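Local coordinates for protein GlcNAc Inducible Gene 2, GIG2 (Candida albicans, PDB 6AKZ) that is an iron-binding member of a cupin-clan family and probably an oxygenase, its gene being induced by N-acetylglucosamine, at residues S126-F131 and I178-P183. Sequence-based numbering, arbitrary orientation.
Sequences SWYNVF and IRIREP
Y128 and I178 form a hydrogen-bonded antiparallel pair through which the short strand 127-128 is added as the outermost strand of the main sheet, beside 178-181. Y128 N gives I178 O a nearly straight bond of 3.0 Å, while the return bond from I178 N to Y128 O is weak. On the face they share, I178 holds CG1 between backbone N and carbonyl carbon (chi1 70°), where it meets Y128 CB. V130 CG1 touches the same I178 CG1 at 3.7 Å. Branched I178 and V130 offer methyls and methylenes to this buried face, which helix 96-112 covers; Y128 adds a flat ring that crosses I180 at about a right angle, CE1 lying 3.8 Å from I180 CB. The Y128 hydroxyl hydrogen-bonds to N123 N and to a water (OH to water 2.6 Å), which donates to I180 O.

On the other face, W127 and R179 make a non-hydrogen-bonded pair. Arginine suits this place because its aliphatic start can lie over an indole: CB sits above the rim of one face, 4.2 Å from W127 CE3. The chain then bends at chi3 (60°), and R179 NH1 hydrogen-bonds to S367 OG and NE to Y371 OH on the neighbouring strand. S126 O accepts from I180 N at 3.1 Å. Aliphatic and ring packing thus holds the Y128/I178 face, whereas the W127 side chain lies about 8 Å from the bound iron, consistent with a place in the wall around the metal site.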
loop_
_atom_site.group_PDB
_atom_site.type_symbol
_atom_site.label_atom_id
_atom_site.label_comp_id
_atom_site.label_asym_id
_atom_site.label_seq_id
_atom_site.Cartn_x
_atom_site.Cartn_y
_atom_site.Cartn_z
ATOM N N SER A 126 7.343 19.239 3.327
ATOM C CA SER A 126 6.183 19.118 2.447
ATOM C C SER A 126 5.114 18.175 3.006
ATOM O O SER A 126 4.167 17.819 2.306
ATOM C CB SER A 126 6.617 18.650 1.056
ATOM O OG SER A 126 7.522 19.569 0.469
ATOM N N TRP A 127 5.271 17.776 4.265
ATOM C CA TRP A 127 4.319 16.876 4.916
ATOM C C TRP A 127 3.648 17.569 6.098
ATOM O O TRP A 127 4.321 18.191 6.919
ATOM C CB TRP A 127 5.021 15.598 5.380
ATOM C CG TRP A 127 5.651 14.820 4.266
ATOM C CD1 TRP A 127 6.927 14.947 3.798
ATOM C CD2 TRP A 127 5.033 13.795 3.479
ATOM N NE1 TRP A 127 7.142 14.064 2.768
ATOM C CE2 TRP A 127 5.995 13.345 2.552
ATOM C CE3 TRP A 127 3.762 13.214 3.467
ATOM C CZ2 TRP A 127 5.726 12.342 1.625
ATOM C CZ3 TRP A 127 3.497 12.218 2.545
ATOM C CH2 TRP A 127 4.473 11.791 1.636
ATOM N N TYR A 128 2.324 17.468 6.184
ATOM C CA TYR A 128 1.589 18.127 7.289
ATOM C C TYR A 128 0.828 17.063 8.104
ATOM O O TYR A 128 0.015 16.318 7.546
ATOM C CB TYR A 128 0.625 19.120 6.682
ATOM C CG TYR A 128 1.391 20.244 6.054
ATOM C CD1 TYR A 128 1.841 20.165 4.730
ATOM C CD2 TYR A 128 1.718 21.366 6.799
ATOM C CE1 TYR A 128 2.631 21.184 4.198
ATOM C CE2 TYR A 128 2.479 22.406 6.261
ATOM C CZ TYR A 128 2.920 22.320 4.950
ATOM O OH TYR A 128 3.667 23.330 4.412
ATOM N N ASN A 129 1.096 16.990 9.410
ATOM C CA ASN A 129 0.594 15.916 10.265
ATOM C C ASN A 129 -0.782 16.299 10.785
ATOM O O ASN A 129 -0.963 16.524 11.991
ATOM C CB ASN A 129 1.584 15.626 11.406
ATOM C CG ASN A 129 2.849 14.938 10.906
ATOM O OD1 ASN A 129 3.131 14.940 9.729
ATOM N ND2 ASN A 129 3.564 14.302 11.785
ATOM N N VAL A 130 -1.707 16.475 9.850
ATOM C CA VAL A 130 -3.083 16.696 10.115
ATOM C C VAL A 130 -3.774 15.391 9.657
ATOM O O VAL A 130 -3.596 14.902 8.512
ATOM C CB VAL A 130 -3.631 17.970 9.455
ATOM C CG1 VAL A 130 -3.538 17.973 7.918
ATOM C CG2 VAL A 130 -5.080 18.159 9.824
ATOM N N PHE A 131 -4.578 14.831 10.543
ATOM C CA PHE A 131 -5.251 13.548 10.282
ATOM C C PHE A 131 -6.775 13.580 10.220
ATOM O O PHE A 131 -7.359 12.856 9.367
ATOM C CB PHE A 131 -4.767 12.560 11.330
ATOM C CG PHE A 131 -3.280 12.357 11.302
ATOM C CD1 PHE A 131 -2.687 11.534 10.365
ATOM C CD2 PHE A 131 -2.438 13.099 12.164
ATOM C CE1 PHE A 131 -1.322 11.322 10.363
ATOM C CE2 PHE A 131 -1.053 12.926 12.150
ATOM C CZ PHE A 131 -0.487 12.028 11.235
ATOM N N ILE A 178 -1.388 14.793 4.900
ATOM C CA ILE A 178 -1.429 15.467 3.640
ATOM C C ILE A 178 0.004 15.898 3.223
ATOM O O ILE A 178 0.908 16.010 4.028
ATOM C CB ILE A 178 -2.437 16.616 3.670
ATOM C CG1 ILE A 178 -1.982 17.752 4.543
ATOM C CG2 ILE A 178 -3.834 16.113 4.153
ATOM C CD1 ILE A 178 -2.840 19.011 4.399
ATOM N N ARG A 179 0.177 16.076 1.916
ATOM C CA ARG A 179 1.385 16.636 1.353
ATOM C C ARG A 179 1.030 17.891 0.569
ATOM O O ARG A 179 0.036 17.941 -0.181
ATOM C CB ARG A 179 2.083 15.620 0.473
ATOM C CG ARG A 179 3.113 16.306 -0.426
ATOM C CD ARG A 179 3.901 15.310 -1.209
ATOM N NE ARG A 179 3.168 14.401 -2.133
ATOM C CZ ARG A 179 2.674 14.683 -3.338
ATOM N NH1 ARG A 179 2.583 15.934 -3.771
ATOM N NH2 ARG A 179 2.255 13.673 -4.135
ATOM N N ILE A 180 1.766 18.977 0.823
ATOM C CA ILE A 180 1.629 20.165 0.002
ATOM C C ILE A 180 3.060 20.542 -0.362
ATOM O O ILE A 180 3.776 21.083 0.493
ATOM C CB ILE A 180 0.965 21.342 0.757
ATOM C CG1 ILE A 180 -0.425 20.935 1.243
ATOM C CG2 ILE A 180 0.794 22.551 -0.152
ATOM C CD1 ILE A 180 -1.093 21.953 2.145
ATOM N N ARG A 181 3.501 20.141 -1.568
ATOM C CA ARG A 181 4.881 20.249 -2.007
ATOM C C ARG A 181 5.030 21.480 -2.905
ATOM O O ARG A 181 4.420 21.588 -3.948
ATOM C CB ARG A 181 5.334 19.041 -2.745
ATOM C CG ARG A 181 6.825 19.056 -3.159
ATOM C CD ARG A 181 7.210 17.696 -3.632
ATOM N NE ARG A 181 8.555 17.693 -4.185
ATOM C CZ ARG A 181 9.106 16.671 -4.816
ATOM N NH1 ARG A 181 8.443 15.539 -5.025
ATOM N NH2 ARG A 181 10.352 16.771 -5.239
ATOM N N GLU A 182 5.777 22.473 -2.402
ATOM C CA GLU A 182 6.081 23.669 -3.208
ATOM C C GLU A 182 7.115 23.347 -4.309
ATOM O O GLU A 182 8.012 22.520 -4.109
ATOM C CB GLU A 182 6.580 24.831 -2.319
ATOM C CG GLU A 182 5.484 25.384 -1.414
ATOM C CD GLU A 182 4.319 26.002 -2.150
ATOM O OE1 GLU A 182 4.529 26.699 -3.163
ATOM O OE2 GLU A 182 3.153 25.779 -1.761
ATOM N N PRO A 183 7.071 24.116 -5.419
ATOM C CA PRO A 183 8.147 23.966 -6.404
ATOM C C PRO A 183 9.480 24.232 -5.809
ATOM O O PRO A 183 9.612 25.112 -4.921
ATOM C CB PRO A 183 7.818 25.017 -7.447
ATOM C CG PRO A 183 6.321 25.173 -7.384
ATOM C CD PRO A 183 5.985 24.957 -5.915
HETATM O O HOH W 1 4.247 23.328 1.883
#